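Local coordinates for protein CaaX farnesyltransferase beta subunit Ram1 (Aspergillus fumigatus, PDB 4L9P) that probably transfers, with its alpha-subunit partner and a bound zinc ion, a farnesyl group from farnesyl diphosphate to the cysteine of C-terminal CaaX sequences, at residues T297-I302 with S308-A313; P289-R294 with G304-E309. All blocks are in the same frame, centred on the assembly; numbering follows the deposited sequence.

Interaction 1: T297-I302 with S308-A313. With FII ([(3,7,11-trimethyl-dodeca-2,6,10-trienyloxycarbamoyl)-methyl]-phosphonic acid), chain Q.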
loop_
_atom_site.group_PDB
_atom_site.type_symbol
_atom_site.label_atom_id
_atom_site.label_comp_id
_atom_site.label_asym_id
_atom_site.label_seq_id
_atom_site.Cartn_x
_atom_site.Cartn_y
_atom_site.Cartn_z
ATOM N N THR B 297 4.331 11.804 4.695
ATOM C CA THR B 297 4.146 13.003 3.938
ATOM C C THR B 297 3.471 14.076 4.773
ATOM O O THR B 297 2.988 13.824 5.894
ATOM C CB THR B 297 3.286 12.798 2.676
ATOM O OG1 THR B 297 1.882 12.813 2.985
ATOM C CG2 THR B 297 3.614 11.466 1.995
ATOM N N TYR B 298 3.411 15.269 4.203
ATOM C CA TYR B 298 2.737 16.399 4.881
ATOM C C TYR B 298 1.254 16.066 5.191
ATOM O O TYR B 298 0.652 16.766 6.038
ATOM C CB TYR B 298 2.835 17.710 4.064
ATOM C CG TYR B 298 1.990 17.617 2.783
ATOM C CD1 TYR B 298 2.514 17.007 1.597
ATOM C CD2 TYR B 298 0.649 18.113 2.767
ATOM C CE1 TYR B 298 1.718 16.870 0.497
ATOM C CE2 TYR B 298 -0.140 18.014 1.634
ATOM C CZ TYR B 298 0.391 17.354 0.512
ATOM O OH TYR B 298 -0.369 17.228 -0.640
ATOM N N GLU B 299 0.649 15.113 4.444
ATOM C CA GLU B 299 -0.737 14.789 4.730
ATOM C C GLU B 299 -0.894 13.916 5.978
ATOM O O GLU B 299 -2.016 13.832 6.509
ATOM C CB GLU B 299 -1.343 13.951 3.596
ATOM C CG GLU B 299 -1.499 14.704 2.292
ATOM C CD GLU B 299 -2.373 13.834 1.370
ATOM O OE1 GLU B 299 -3.604 13.792 1.589
ATOM O OE2 GLU B 299 -1.838 13.191 0.426
ATOM N N GLY B 300 0.192 13.293 6.432
ATOM C CA GLY B 300 0.176 12.418 7.614
ATOM C C GLY B 300 0.321 10.965 7.203
ATOM O O GLY B 300 0.816 10.161 7.988
ATOM N N GLY B 301 -0.155 10.591 5.997
ATOM C CA GLY B 301 -0.000 9.249 5.502
ATOM C C GLY B 301 1.415 8.965 5.071
ATOM O O GLY B 301 2.313 9.817 5.253
ATOM N N ILE B 302 1.623 7.841 4.416
ATOM C CA ILE B 302 2.971 7.329 4.127
ATOM C C ILE B 302 2.974 6.947 2.663
ATOM O O ILE B 302 2.029 6.269 2.180
ATOM C CB ILE B 302 3.269 6.133 5.044
ATOM C CG1 ILE B 302 3.257 6.613 6.505
ATOM C CG2 ILE B 302 4.670 5.550 4.657
ATOM C CD1 ILE B 302 3.078 5.420 7.529
ATOM N N SER B 308 6.788 10.823 -2.516
ATOM C CA SER B 308 5.601 10.428 -3.282
ATOM C C SER B 308 4.319 10.665 -2.482
ATOM O O SER B 308 4.364 11.170 -1.341
ATOM C CB SER B 308 5.768 8.978 -3.732
ATOM O OG SER B 308 6.716 8.928 -4.819
ATOM N N GLU B 309 3.177 10.315 -3.064
ATOM C CA GLU B 309 1.903 10.671 -2.431
ATOM C C GLU B 309 1.504 9.643 -1.362
ATOM O O GLU B 309 1.673 8.408 -1.517
ATOM C CB GLU B 309 0.862 10.713 -3.543
ATOM C CG GLU B 309 -0.562 11.077 -3.055
ATOM C CD GLU B 309 -1.544 11.091 -4.237
ATOM O OE1 GLU B 309 -1.208 10.614 -5.364
ATOM O OE2 GLU B 309 -2.682 11.541 -4.026
ATOM N N ALA B 310 0.986 10.175 -0.235
ATOM C CA ALA B 310 0.529 9.236 0.827
ATOM C C ALA B 310 -0.473 8.236 0.284
ATOM O O ALA B 310 -1.430 8.641 -0.438
ATOM C CB ALA B 310 -0.110 10.033 1.965
ATOM N N HIS B 311 -0.324 6.951 0.637
ATOM C CA HIS B 311 -1.234 5.945 0.078
ATOM C C HIS B 311 -1.431 4.851 1.109
ATOM O O HIS B 311 -0.480 4.360 1.708
ATOM C CB HIS B 311 -0.612 5.342 -1.207
ATOM C CG HIS B 311 -1.608 4.613 -2.042
ATOM N ND1 HIS B 311 -2.103 3.362 -1.686
ATOM C CD2 HIS B 311 -2.227 4.964 -3.180
ATOM C CE1 HIS B 311 -3.018 3.004 -2.585
ATOM N NE2 HIS B 311 -3.101 3.967 -3.508
ATOM N N GLY B 312 -2.665 4.368 1.246
ATOM C CA GLY B 312 -2.963 3.332 2.257
ATOM C C GLY B 312 -2.153 2.063 2.048
ATOM O O GLY B 312 -1.802 1.419 3.060
ATOM N N ALA B 313 -1.872 1.630 0.817
ATOM C CA ALA B 313 -1.131 0.399 0.675
ATOM C C ALA B 313 0.274 0.544 1.252
ATOM O O ALA B 313 0.796 -0.381 1.892
ATOM C CB ALA B 313 -1.036 0.046 -0.772
HETATM C C1 FII Q . 2.860 -6.183 0.124
HETATM C C2 FII Q . 2.513 -5.399 -1.114
HETATM C C6 FII Q . 3.155 -5.856 -2.355
HETATM C C10 FII Q . 1.917 -4.062 -0.939
HETATM C C11 FII Q . 1.598 -3.116 -2.097
HETATM C C12 FII Q . 0.075 -3.246 -2.392
HETATM C C15 FII Q . -0.586 -2.114 -3.173
HETATM C C18 FII Q . -2.073 -2.194 -3.492
HETATM C C22 FII Q . 0.347 -1.239 -3.950
HETATM C C23 FII Q . -0.259 0.080 -4.404
HETATM C C24 FII Q . 0.610 0.783 -5.376
HETATM C C27 FII Q . -0.170 1.809 -6.133
HETATM C C30 FII Q . -0.199 3.189 -5.499
HETATM C C34 FII Q . -0.217 1.595 -7.598
HETATM C C35 FII Q . -0.708 2.654 -8.563
HETATM O O36 FII Q . -1.912 2.251 -9.190
HETATM N N42 FII Q . -2.940 1.918 -8.351
HETATM C C43 FII Q . -3.884 2.948 -8.228
HETATM O O44 FII Q . -3.797 4.063 -8.764
HETATM C C45 FII Q . -5.076 2.557 -7.365
HETATM P P46 FII Q . -5.809 3.977 -6.397
HETATM O O49 FII Q . -4.663 4.677 -5.771
HETATM O O50 FII Q . -6.639 4.796 -7.336
HETATM O O51 FII Q . -6.683 3.232 -5.366
HETATM O O HOH W 1 0.830 12.960 0.324
HETATM O O HOH W 2 -3.299 10.677 0.248
#
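The N-terminal cap of helix 312-323, a wall of the isoprenoid pocket in the alpha-alpha toroid, is built here against the preceding loop, where Ala310 presses its methyl into the bend of 297-302. Ala310 CB lies 3.6 Å from Thr297 OG1 and touches the carbonyl carbon of Gly301, whose lack of a side chain permits this close approach. Thr297 CG2, anti to the carbonyl carbon, reaches alongside the backbone of the second segment to Ser308 O. The sole direct hydrogen bond across the contact runs from His311 N to Ile302 O at 2.9 Å, nearly straight at 168°, with the donor above the carbonyl plane.

Water completes the join. One molecule accepts from Thr297 OG1 and Ala310 N and donates to Glu299 OE2 at 2.7 Å; a second donates to the same carboxylate oxygen and to Ala310 O. Thr297 OG1 also accepts from Glu299 N, closing an ST turn within the type I beta turn 297-300. Glu299 OE1 is held by Thr360, while Asn197 of the alpha subunit bonds to OE2 of both Glu299 and Glu309; Glu309 OE1 is bonded to Ser198 of the alpha subunit and salt-bridged to Arg359.

His311 is the N-cap. CG anti to the backbone N (chi1 -164°) swings the ring over the start of the helix, where ND1 accepts from Ala313 N, 3.1 Å away and close to the ring plane. NE2 donates a hydrogen bond to phosphonate oxygen O49 of the bound farnesyl phosphonate FII at 2.8 Å, and FII C30 covers one ring face, offset toward the rim. Ala313 CB meets FII C15. Bonded through both nitrogens, the imidazole is fixed in rotation and links the helix cap to the phosphonate.

Interaction 2: P289-R294 with G304-E309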
loop_
_atom_site.group_PDB
_atom_site.type_symbol
_atom_site.label_atom_id
_atom_site.label_comp_id
_atom_site.label_asym_id
_atom_site.label_seq_id
_atom_site.Cartn_x
_atom_site.Cartn_y
_atom_site.Cartn_z
ATOM N N PRO B 289 14.021 2.061 10.138
ATOM C CA PRO B 289 12.904 2.918 10.591
ATOM C C PRO B 289 13.132 4.393 10.184
ATOM O O PRO B 289 12.145 5.104 9.975
ATOM C CB PRO B 289 12.874 2.721 12.136
ATOM C CG PRO B 289 14.318 2.308 12.477
ATOM C CD PRO B 289 14.806 1.483 11.249
ATOM N N GLU B 290 14.387 4.845 10.135
ATOM C CA GLU B 290 14.653 6.196 9.648
ATOM C C GLU B 290 14.184 6.356 8.178
ATOM O O GLU B 290 13.563 7.390 7.834
ATOM C CB GLU B 290 16.149 6.504 9.753
ATOM C CG GLU B 290 16.654 6.479 11.201
ATOM C CD GLU B 290 17.164 5.143 11.666
ATOM O OE1 GLU B 290 16.899 4.115 11.047
ATOM O OE2 GLU B 290 17.873 5.117 12.702
ATOM N N TYR B 291 14.430 5.352 7.336
ATOM C CA TYR B 291 13.965 5.372 5.966
ATOM C C TYR B 291 12.428 5.453 5.968
ATOM O O TYR B 291 11.823 6.247 5.228
ATOM C CB TYR B 291 14.448 4.113 5.267
ATOM C CG TYR B 291 13.723 3.804 3.980
ATOM C CD1 TYR B 291 14.023 4.475 2.811
ATOM C CD2 TYR B 291 12.707 2.866 3.959
ATOM C CE1 TYR B 291 13.371 4.184 1.603
ATOM C CE2 TYR B 291 12.043 2.558 2.824
ATOM C CZ TYR B 291 12.310 3.220 1.649
ATOM O OH TYR B 291 11.664 2.817 0.509
ATOM N N LEU B 292 11.779 4.637 6.797
ATOM C CA LEU B 292 10.308 4.678 6.774
ATOM C C LEU B 292 9.787 6.045 7.264
ATOM O O LEU B 292 8.809 6.578 6.720
ATOM C CB LEU B 292 9.747 3.563 7.653
ATOM C CG LEU B 292 10.136 2.151 7.180
ATOM C CD1 LEU B 292 9.740 1.036 8.197
ATOM C CD2 LEU B 292 9.475 1.857 5.793
ATOM N N SER B 293 10.438 6.657 8.283
ATOM C CA SER B 293 10.024 7.988 8.720
ATOM C C SER B 293 10.097 8.999 7.544
ATOM O O SER B 293 9.265 9.922 7.445
ATOM C CB SER B 293 10.995 8.439 9.803
ATOM O OG SER B 293 10.781 9.827 10.111
ATOM N N ARG B 294 11.129 8.856 6.678
ATOM C CA ARG B 294 11.286 9.743 5.537
ATOM C C ARG B 294 10.230 9.499 4.446
ATOM O O ARG B 294 10.186 10.275 3.455
ATOM C CB ARG B 294 12.674 9.554 4.948
ATOM C CG ARG B 294 13.807 10.045 5.909
ATOM C CD ARG B 294 15.152 10.258 5.218
ATOM N NE ARG B 294 15.510 9.090 4.462
ATOM C CZ ARG B 294 16.261 8.065 4.895
ATOM N NH1 ARG B 294 16.692 7.991 6.134
ATOM N NH2 ARG B 294 16.538 7.069 4.053
ATOM N N GLY B 304 5.079 5.493 -1.074
ATOM C CA GLY B 304 5.893 4.333 -1.396
ATOM C C GLY B 304 7.368 4.568 -1.277
ATOM O O GLY B 304 8.152 3.656 -1.026
ATOM N N SER B 305 7.766 5.794 -1.564
ATOM C CA SER B 305 9.170 6.185 -1.498
ATOM C C SER B 305 9.146 7.682 -1.101
ATOM O O SER B 305 8.102 8.348 -1.261
ATOM C CB SER B 305 9.864 5.890 -2.832
ATOM O OG SER B 305 9.161 6.459 -3.916
ATOM N N PRO B 306 10.285 8.252 -0.659
ATOM C CA PRO B 306 10.253 9.642 -0.115
ATOM C C PRO B 306 9.717 10.652 -1.122
ATOM O O PRO B 306 10.156 10.655 -2.295
ATOM C CB PRO B 306 11.727 9.910 0.203
ATOM C CG PRO B 306 12.202 8.507 0.661
ATOM C CD PRO B 306 11.549 7.547 -0.337
ATOM N N GLY B 307 8.774 11.491 -0.666
ATOM C CA GLY B 307 8.203 12.546 -1.502
ATOM C C GLY B 307 7.033 12.130 -2.357
ATOM O O GLY B 307 6.386 13.019 -2.926
ATOM N N SER B 308 6.788 10.823 -2.516
ATOM C CA SER B 308 5.601 10.428 -3.282
ATOM C C SER B 308 4.319 10.665 -2.482
ATOM O O SER B 308 4.364 11.170 -1.341
ATOM C CB SER B 308 5.768 8.978 -3.732
ATOM O OG SER B 308 6.716 8.928 -4.819
ATOM N N GLU B 309 3.177 10.315 -3.064
ATOM C CA GLU B 309 1.903 10.671 -2.431
ATOM C C GLU B 309 1.504 9.643 -1.362
ATOM O O GLU B 309 1.673 8.408 -1.517
ATOM C CB GLU B 309 0.862 10.713 -3.543
ATOM C CG GLU B 309 -0.562 11.077 -3.055
ATOM C CD GLU B 309 -1.544 11.091 -4.237
ATOM O OE1 GLU B 309 -1.208 10.614 -5.364
ATOM O OE2 GLU B 309 -2.682 11.541 -4.026
#
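Pro306 lays its ring against the backbone at Arg294, in the region where the chain leaves helix 288-293; CB comes within 3.6 Å of Arg294 O and CG is a little farther from the same oxygen. The proline occupies the second position of a type II beta turn, Ser305 to Ser308, closed by the bond from Ser308 N to Ser305 O; Gly307 follows with the positive phi (86°) usual at the third position of such a turn. Across the contact the turn packs on 289-294 by van der Waals touch, and no hydrogen bond joins the two segments.

Tyr291 supplies the second patch. CG stands anti to the backbone N (chi1 163°), sending the ring out from the helix toward the loop, and CE1 approaches Pro306 CD obliquely at 4.3 Å. At the edge of this ring, Arg294 folds back over its own helix: its guanidinium has one face over Tyr291 CA, offset toward the rim, and NH2 lies in the plane of the tyrosine ring. Asp238 O accepts from NH2, tying the group to a loop of the same chain.

The contact thus joins 289-294 to the loop that leads into helix 312-323, beside the alpha subunit, whose Ala218 packs on Pro306 and whose Phe216 packs on Arg294. At the far end of the tyrosine, OH lies 3.9 Å from Gly304 O, a contact without a hydrogen bond.

How the interactions relate
From the N terminus, the chain leaves helix 288-293, runs through 297-302 and the turn within 304-309, and enters helix 312-323. Interaction 2 closes the earlier part of this connection by bringing its turn back to 289-294, whereas interaction 1 folds 297-302 against the later part and the start of the next helix. The two loops cross: 297-302 lies between the segments of interaction 2, and 304-309 overlaps 308-313 at Ser308 and Glu309. With centres about 9 Å apart, the contacts make the linker one compact unit between successive toroid helices, interaction 1 beside the ligand and interaction 2 farther from it.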